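Local coordinates for arginyl-tRNA synthetase, putative (Plasmodium falciparum, PDB 5JLD), which probably attaches L-arginine to its cognate tRNA at the cost of ATP, as an aminoacyl-tRNA synthetase of the first class used in protein synthesis, at residues 13-16 with 17-21; 95-98 with 99-103; 279-282 with 283-287. All coordinates share one frame; numbering follows the deposited sequence.

Contact 1: residues 13-16 with 17-21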
loop_
_atom_site.group_PDB
_atom_site.type_symbol
_atom_site.label_atom_id
_atom_site.label_comp_id
_atom_site.label_asym_id
_atom_site.label_seq_id
_atom_site.Cartn_x
_atom_site.Cartn_y
_atom_site.Cartn_z
ATOM N N LYS A 13 -17.417 -0.984 -14.885
ATOM C CA LYS A 13 -18.445 -1.542 -15.759
ATOM C C LYS A 13 -19.796 -0.821 -15.569
ATOM O O LYS A 13 -20.429 -0.318 -16.528
ATOM C CB LYS A 13 -18.591 -3.038 -15.479
ATOM C CG LYS A 13 -19.557 -3.746 -16.409
ATOM C CD LYS A 13 -19.646 -5.238 -16.118
ATOM C CE LYS A 13 -20.351 -5.947 -17.271
ATOM N NZ LYS A 13 -20.336 -7.429 -17.150
ATOM N N ILE A 14 -20.218 -0.756 -14.315
ATOM C CA ILE A 14 -21.486 -0.125 -13.959
ATOM C C ILE A 14 -21.450 1.390 -14.207
ATOM O O ILE A 14 -22.431 1.982 -14.722
ATOM C CB ILE A 14 -21.837 -0.407 -12.502
ATOM C CG1 ILE A 14 -22.225 -1.884 -12.328
ATOM C CG2 ILE A 14 -22.930 0.519 -12.042
ATOM C CD1 ILE A 14 -22.681 -2.257 -10.902
ATOM N N LYS A 15 -20.312 2.004 -13.867
ATOM C CA LYS A 15 -20.109 3.429 -14.138
ATOM C C LYS A 15 -20.332 3.707 -15.608
ATOM O O LYS A 15 -21.030 4.656 -15.964
ATOM C CB LYS A 15 -18.704 3.901 -13.724
ATOM C CG LYS A 15 -18.523 5.405 -13.860
ATOM C CD LYS A 15 -17.064 5.842 -13.714
ATOM C CE LYS A 15 -16.852 7.241 -14.315
ATOM N NZ LYS A 15 -17.388 7.347 -15.720
ATOM N N THR A 16 -19.749 2.869 -16.462
ATOM C CA THR A 16 -19.942 3.019 -17.905
ATOM C C THR A 16 -21.421 2.854 -18.316
ATOM O O THR A 16 -21.960 3.670 -19.075
ATOM C CB THR A 16 -19.086 2.011 -18.691
ATOM O OG1 THR A 16 -17.703 2.291 -18.457
ATOM C CG2 THR A 16 -19.378 2.116 -20.197
ATOM N N ILE A 17 -22.078 1.811 -17.814
ATOM C CA ILE A 17 -23.509 1.643 -18.125
ATOM C C ILE A 17 -24.348 2.914 -17.790
ATOM O O ILE A 17 -25.138 3.434 -18.627
ATOM C CB ILE A 17 -24.060 0.397 -17.398
ATOM C CG1 ILE A 17 -23.458 -0.867 -18.032
ATOM C CG2 ILE A 17 -25.629 0.372 -17.378
ATOM C CD1 ILE A 17 -23.681 -2.117 -17.233
ATOM N N PHE A 18 -24.127 3.462 -16.599
ATOM C CA PHE A 18 -24.848 4.676 -16.217
ATOM C C PHE A 18 -24.458 5.897 -17.055
ATOM O O PHE A 18 -25.321 6.698 -17.433
ATOM C CB PHE A 18 -24.644 4.980 -14.734
ATOM C CG PHE A 18 -25.564 4.207 -13.845
ATOM C CD1 PHE A 18 -26.816 4.718 -13.511
ATOM C CD2 PHE A 18 -25.198 2.949 -13.367
ATOM C CE1 PHE A 18 -27.677 3.994 -12.697
ATOM C CE2 PHE A 18 -26.059 2.217 -12.555
ATOM C CZ PHE A 18 -27.299 2.744 -12.216
ATOM N N GLN A 19 -23.163 6.031 -17.343
ATOM C CA GLN A 19 -22.656 7.118 -18.184
ATOM C C GLN A 19 -23.350 7.115 -19.541
ATOM O O GLN A 19 -23.795 8.167 -20.036
ATOM C CB GLN A 19 -21.127 7.002 -18.371
ATOM C CG GLN A 19 -20.493 8.201 -19.074
ATOM C CD GLN A 19 -20.636 9.482 -18.279
ATOM O OE1 GLN A 19 -20.079 9.615 -17.189
ATOM N NE2 GLN A 19 -21.403 10.431 -18.812
ATOM N N ASN A 20 -23.459 5.933 -20.139
ATOM C CA ASN A 20 -24.114 5.855 -21.444
ATOM C C ASN A 20 -25.593 6.217 -21.309
ATOM O O ASN A 20 -26.130 6.956 -22.152
ATOM C CB ASN A 20 -23.963 4.465 -22.075
ATOM C CG ASN A 20 -22.490 4.102 -22.381
ATOM O OD1 ASN A 20 -21.597 4.950 -22.304
ATOM N ND2 ASN A 20 -22.253 2.843 -22.738
ATOM N N SER A 21 -26.258 5.726 -20.253
ATOM C CA SER A 21 -27.680 6.106 -20.118
ATOM C C SER A 21 -27.887 7.617 -19.927
ATOM O O SER A 21 -28.797 8.203 -20.502
ATOM C CB SER A 21 -28.346 5.380 -18.964
ATOM O OG SER A 21 -29.713 5.725 -18.932
#
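I14 and F18, one helical turn apart, lie side by side on the buried face of the helix and point the same way. The branch that does the touching is the methyl of I14: I14 CG2 stands 3.6 Å from F18 CD2 and equally close to CE2, so it meets the CD2-CE2 side of the ring. That methyl is placed by the first torsion of I14, which sets CG2 anti to the backbone N and leaves the longer CG1 arm beside it (chi1 -71°). I14 O lies at the ring edge, in the ring plane, 3.2 Å from F18 CD2. The same carbonyl oxygen accepts the amide of F18, F18 N to I14 O 2.9 Å, in a nearly straight bond.

All of this is the i to i+4 pattern of one alpha-helix, residues 10-25, in the N-terminal domain of arginyl-tRNA synthetase. The helix lies against an antiparallel sheet: I14 packs on V35, Y45 and V95, while F18 reaches C47, I93 and V95. I17 N and Q19 N continue the bonding to K13 O and K15 O.

On more exposed sides the pairs are looser. K15 and Q19 run alongside each other, K15 NZ ending 3.8 Å from Q19 OE1. K15 NZ also makes a long, weak ion pair with D32, and the amide of Q19 is turned to the backbone of E31 and A33, with OE1 accepting from A33 N. T16 and N20 are likewise side by side; T16 CG2 comes 3.9 Å from N20 ND2, and N20 N bonds to T16 O at 2.9 Å. The hydroxyl of T16 takes another course, bonding back to K12 O one turn earlier.

Contact 2: residues 95-98 with 99-103; sequences VKLS and KDYIE
A serine N-cap starts helix 99-108 directly after strand 93-97, with S98 accepting from the first turn through its side chain and Y101 supplying the amide. S98 OG is 3.0 Å from Y101 N, and the N-H points at it within 18° of straight. The hydroxyl gets there because it sits between the backbone N and the carbonyl carbon of its own residue (chi1 70°), which also brings it within 3.3 Å of Y101 CB. The carbonyl of S98 begins the regular helical bonding by taking I102 N at 3.1 Å, so this one residue satisfies two successive amides.

L97, the last residue of the strand, meets the helix with its side chain. Its CB rests 4.0 Å from I102 CG1, and its CD2 methyl approaches the Y101 ring obliquely, 4.3 Å from Y101 CD2. I102 folds its CG1 arm back towards the strand, against S98 O as well as L97. K99 bends at its last torsion and forms a salt bridge with E103 one turn on, K99 NZ to E103 OE2 2.7 Å, reaching the syn side of the carboxylate; the same oxygen accepts from L507 N.

Strand 95-97 and helix segment 99-103 run at 51° to each other. Strand 93-97 lies between strands 45-47 and 82-86 of the antiparallel sheet. Helix 10-25 borders L97 and Y101 through I10, the phenol of Y101 bonds to E8, and helix 510-520 covers L97, K99 and I102 through L517, I513 and L520.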
loop_
_atom_site.group_PDB
_atom_site.type_symbol
_atom_site.label_atom_id
_atom_site.label_comp_id
_atom_site.label_asym_id
_atom_site.label_seq_id
_atom_site.Cartn_x
_atom_site.Cartn_y
_atom_site.Cartn_z
ATOM N N VAL A 95 -28.725 -0.812 -7.804
ATOM C CA VAL A 95 -28.771 -2.020 -8.611
ATOM C C VAL A 95 -28.245 -3.203 -7.815
ATOM O O VAL A 95 -27.406 -3.050 -6.898
ATOM C CB VAL A 95 -27.948 -1.894 -9.913
ATOM C CG1 VAL A 95 -28.531 -0.833 -10.818
ATOM C CG2 VAL A 95 -26.461 -1.603 -9.598
ATOM N N LYS A 96 -28.767 -4.372 -8.178
ATOM C CA LYS A 96 -28.303 -5.656 -7.677
ATOM C C LYS A 96 -27.823 -6.469 -8.855
ATOM O O LYS A 96 -28.502 -6.544 -9.882
ATOM C CB LYS A 96 -29.408 -6.430 -6.952
ATOM C CG LYS A 96 -29.812 -5.890 -5.597
ATOM C CD LYS A 96 -30.835 -6.822 -4.937
ATOM C CE LYS A 96 -31.352 -6.253 -3.625
ATOM N NZ LYS A 96 -32.488 -7.043 -3.072
ATOM N N LEU A 97 -26.654 -7.085 -8.709
ATOM C CA LEU A 97 -26.161 -7.982 -9.732
ATOM C C LEU A 97 -26.963 -9.274 -9.690
ATOM O O LEU A 97 -27.294 -9.765 -8.616
ATOM C CB LEU A 97 -24.673 -8.257 -9.527
ATOM C CG LEU A 97 -23.853 -6.974 -9.514
ATOM C CD1 LEU A 97 -22.444 -7.269 -9.079
ATOM C CD2 LEU A 97 -23.878 -6.380 -10.915
ATOM N N SER A 98 -27.267 -9.822 -10.857
ATOM C CA SER A 98 -27.962 -11.103 -10.930
ATOM C C SER A 98 -27.107 -12.261 -10.417
ATOM O O SER A 98 -25.872 -12.205 -10.399
ATOM C CB SER A 98 -28.384 -11.398 -12.367
ATOM O OG SER A 98 -27.228 -11.676 -13.149
ATOM N N LYS A 99 -27.800 -13.304 -9.989
ATOM C CA LYS A 99 -27.218 -14.567 -9.573
ATOM C C LYS A 99 -26.345 -15.160 -10.695
ATOM O O LYS A 99 -25.246 -15.686 -10.457
ATOM C CB LYS A 99 -28.371 -15.514 -9.171
ATOM C CG LYS A 99 -28.059 -16.995 -9.100
ATOM C CD LYS A 99 -29.347 -17.795 -8.838
ATOM C CE LYS A 99 -29.052 -19.272 -8.634
ATOM N NZ LYS A 99 -28.461 -19.905 -9.849
ATOM N N ASP A 100 -26.819 -15.043 -11.933
ATOM C CA ASP A 100 -26.093 -15.633 -13.050
ATOM C C ASP A 100 -24.830 -14.846 -13.390
ATOM O O ASP A 100 -23.784 -15.444 -13.661
ATOM C CB ASP A 100 -26.976 -15.752 -14.290
ATOM C CG ASP A 100 -26.270 -16.477 -15.425
ATOM O OD1 ASP A 100 -26.123 -17.718 -15.344
ATOM O OD2 ASP A 100 -25.846 -15.806 -16.389
ATOM N N TYR A 101 -24.905 -13.518 -13.361
ATOM C CA TYR A 101 -23.695 -12.736 -13.574
ATOM C C TYR A 101 -22.617 -13.093 -12.547
ATOM O O TYR A 101 -21.441 -13.260 -12.893
ATOM C CB TYR A 101 -23.947 -11.225 -13.513
ATOM C CG TYR A 101 -22.621 -10.462 -13.627
ATOM C CD1 TYR A 101 -21.941 -10.384 -14.837
ATOM C CD2 TYR A 101 -22.036 -9.866 -12.508
ATOM C CE1 TYR A 101 -20.702 -9.703 -14.934
ATOM C CE2 TYR A 101 -20.836 -9.189 -12.594
ATOM C CZ TYR A 101 -20.165 -9.112 -13.801
ATOM O OH TYR A 101 -18.959 -8.434 -13.841
ATOM N N ILE A 102 -23.017 -13.191 -11.285
ATOM C CA ILE A 102 -22.064 -13.489 -10.222
ATOM C C ILE A 102 -21.472 -14.897 -10.395
ATOM O O ILE A 102 -20.256 -15.088 -10.266
ATOM C CB ILE A 102 -22.719 -13.348 -8.838
ATOM C CG1 ILE A 102 -23.192 -11.905 -8.630
ATOM C CG2 ILE A 102 -21.744 -13.723 -7.749
ATOM C CD1 ILE A 102 -23.900 -11.673 -7.298
ATOM N N GLU A 103 -22.323 -15.866 -10.724
ATOM C CA GLU A 103 -21.873 -17.247 -10.925
ATOM C C GLU A 103 -20.895 -17.382 -12.086
ATOM O O GLU A 103 -19.824 -17.989 -11.950
ATOM C CB GLU A 103 -23.074 -18.178 -11.156
ATOM C CG GLU A 103 -23.843 -18.495 -9.897
ATOM C CD GLU A 103 -25.195 -19.152 -10.154
ATOM O OE1 GLU A 103 -25.589 -19.321 -11.331
ATOM O OE2 GLU A 103 -25.858 -19.509 -9.167
#

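Contact 3: residues 279-282 with 283-287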
loop_
_atom_site.group_PDB
_atom_site.type_symbol
_atom_site.label_atom_id
_atom_site.label_comp_id
_atom_site.label_asym_id
_atom_site.label_seq_id
_atom_site.Cartn_x
_atom_site.Cartn_y
_atom_site.Cartn_z
ATOM N N VAL A 279 25.244 12.452 -4.790
ATOM C CA VAL A 279 26.239 13.494 -4.627
ATOM C C VAL A 279 27.035 13.795 -5.927
ATOM O O VAL A 279 27.211 14.962 -6.266
ATOM C CB VAL A 279 27.187 13.137 -3.457
ATOM C CG1 VAL A 279 28.431 14.034 -3.443
ATOM C CG2 VAL A 279 26.409 13.241 -2.132
ATOM N N PRO A 280 27.457 12.762 -6.689
ATOM C CA PRO A 280 28.205 13.098 -7.919
ATOM C C PRO A 280 27.379 13.698 -9.071
ATOM O O PRO A 280 27.962 13.955 -10.114
ATOM C CB PRO A 280 28.770 11.746 -8.373
ATOM C CG PRO A 280 28.663 10.841 -7.173
ATOM C CD PRO A 280 27.442 11.308 -6.447
ATOM N N MET A 281 26.075 13.903 -8.928
ATOM C CA MET A 281 25.333 14.491 -10.040
ATOM C C MET A 281 24.668 15.820 -9.670
ATOM O O MET A 281 24.075 16.494 -10.532
ATOM C CB MET A 281 24.307 13.492 -10.586
ATOM C CG MET A 281 23.149 13.137 -9.674
ATOM S SD MET A 281 22.118 11.794 -10.367
ATOM C CE MET A 281 23.159 10.361 -10.041
ATOM N N LEU A 282 24.836 16.222 -8.407
ATOM C CA LEU A 282 24.192 17.429 -7.883
ATOM C C LEU A 282 24.496 18.692 -8.722
ATOM O O LEU A 282 23.588 19.452 -9.069
ATOM C CB LEU A 282 24.607 17.641 -6.423
ATOM C CG LEU A 282 24.091 16.631 -5.384
ATOM C CD1 LEU A 282 24.615 16.933 -3.978
ATOM C CD2 LEU A 282 22.549 16.596 -5.374
ATOM N N SER A 283 25.759 18.890 -9.094
ATOM C CA SER A 283 26.124 20.086 -9.866
ATOM C C SER A 283 25.402 20.038 -11.219
ATOM O O SER A 283 24.807 21.036 -11.649
ATOM C CB SER A 283 27.641 20.188 -10.039
ATOM O OG SER A 283 28.229 20.776 -8.890
ATOM N N THR A 284 25.370 18.850 -11.825
ATOM C CA THR A 284 24.618 18.668 -13.057
ATOM C C THR A 284 23.163 19.111 -12.820
ATOM O O THR A 284 22.621 19.956 -13.558
ATOM C CB THR A 284 24.679 17.196 -13.541
ATOM O OG1 THR A 284 25.967 16.936 -14.106
ATOM C CG2 THR A 284 23.612 16.897 -14.590
ATOM N N VAL A 285 22.564 18.629 -11.737
ATOM C CA VAL A 285 21.145 18.930 -11.541
ATOM C C VAL A 285 21.013 20.435 -11.375
ATOM O O VAL A 285 20.137 21.055 -12.002
ATOM C CB VAL A 285 20.521 18.171 -10.338
ATOM C CG1 VAL A 285 19.067 18.612 -10.113
ATOM C CG2 VAL A 285 20.544 16.672 -10.599
ATOM N N LEU A 286 21.959 21.048 -10.652
ATOM C CA LEU A 286 21.764 22.457 -10.350
ATOM C C LEU A 286 21.976 23.213 -11.644
ATOM O O LEU A 286 21.237 24.173 -11.938
ATOM C CB LEU A 286 22.695 22.942 -9.250
ATOM C CG LEU A 286 22.281 22.519 -7.837
ATOM C CD1 LEU A 286 23.088 23.275 -6.823
ATOM C CD2 LEU A 286 20.778 22.724 -7.584
ATOM N N ASP A 287 22.917 22.706 -12.456
ATOM C CA ASP A 287 23.240 23.362 -13.718
ATOM C C ASP A 287 21.968 23.389 -14.520
ATOM O O ASP A 287 21.568 24.452 -15.020
ATOM C CB ASP A 287 24.371 22.644 -14.462
ATOM C CG ASP A 287 25.746 22.992 -13.901
ATOM O OD1 ASP A 287 25.858 24.043 -13.231
ATOM O OD2 ASP A 287 26.705 22.215 -14.112
#
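V285 N donates to M281 O at 2.9 Å, and L286 N to L282 O at 2.8 Å; these are two consecutive i to i+4 bonds that open helix 282-292. Both are somewhat bent at hydrogen, with N-H...O angles of 153° and 149°. S283 continues the series, its carbonyl accepting from D287 N, while its hydroxyl reaches across to Y322 OH in a hydrogen bond.

Around the carbonyl of M281 the side chains of the next turn gather. T284 CB comes within 3.1 Å of M281 O, and V285 CG2 lies 3.5 Å from the same oxygen. In V285 a chi1 of 175° puts CG1 anti to the backbone N and leaves CG2 anti to the carbonyl carbon, beside the N, which brings CG2 back along the helix toward M281. There it meets the thioether chain at its start, V285 CG2 to M281 CG 4.5 Å, a loose apolar approach; the sulfur and terminal methyl of M281 lead away from the turn, and the side chain touches Y334. The next residue, L286, sends its side chain past the carbonyl that its amide bonds to, with L286 CG 3.6 Å from L282 O.

The remaining packing is made with the rest of the domain. L282 and V285 both press on A330 of helix 326-337, V285 also on Y333 and on W368. L286 touches L315 and Q316 of strand 313-316 and, like L282, Y322. S283 and T284 are on the exposed side of the turn. The arrangement is that of the first turn of an amphipathic alpha-helix, 282-292, which packs its apolar side on helix 326-337 within the catalytic domain of the synthetase.

The three contacts follow one another along the chain without overlapping. Contact 1 and strand 95-97 of contact 2 belong to the N-terminal domain. Contacts 1 and 2, their centres 16 Å apart, touch directly: I14 and F18 of helix 10-25 pack on V95, I14 CD1 also reaches L97, and the end of K13, salt-bridged to E8, comes against the Y101 ring, whose OH bonds to the same E8 OE1. Helix and antiparallel sheet are thus tied into one unit. Contact 3 lies in the catalytic domain, its centre about 50 Å from that of contact 1 and 58 Å from that of contact 2. The packing of the two domains is therefore separate, with no direct contact between these segments.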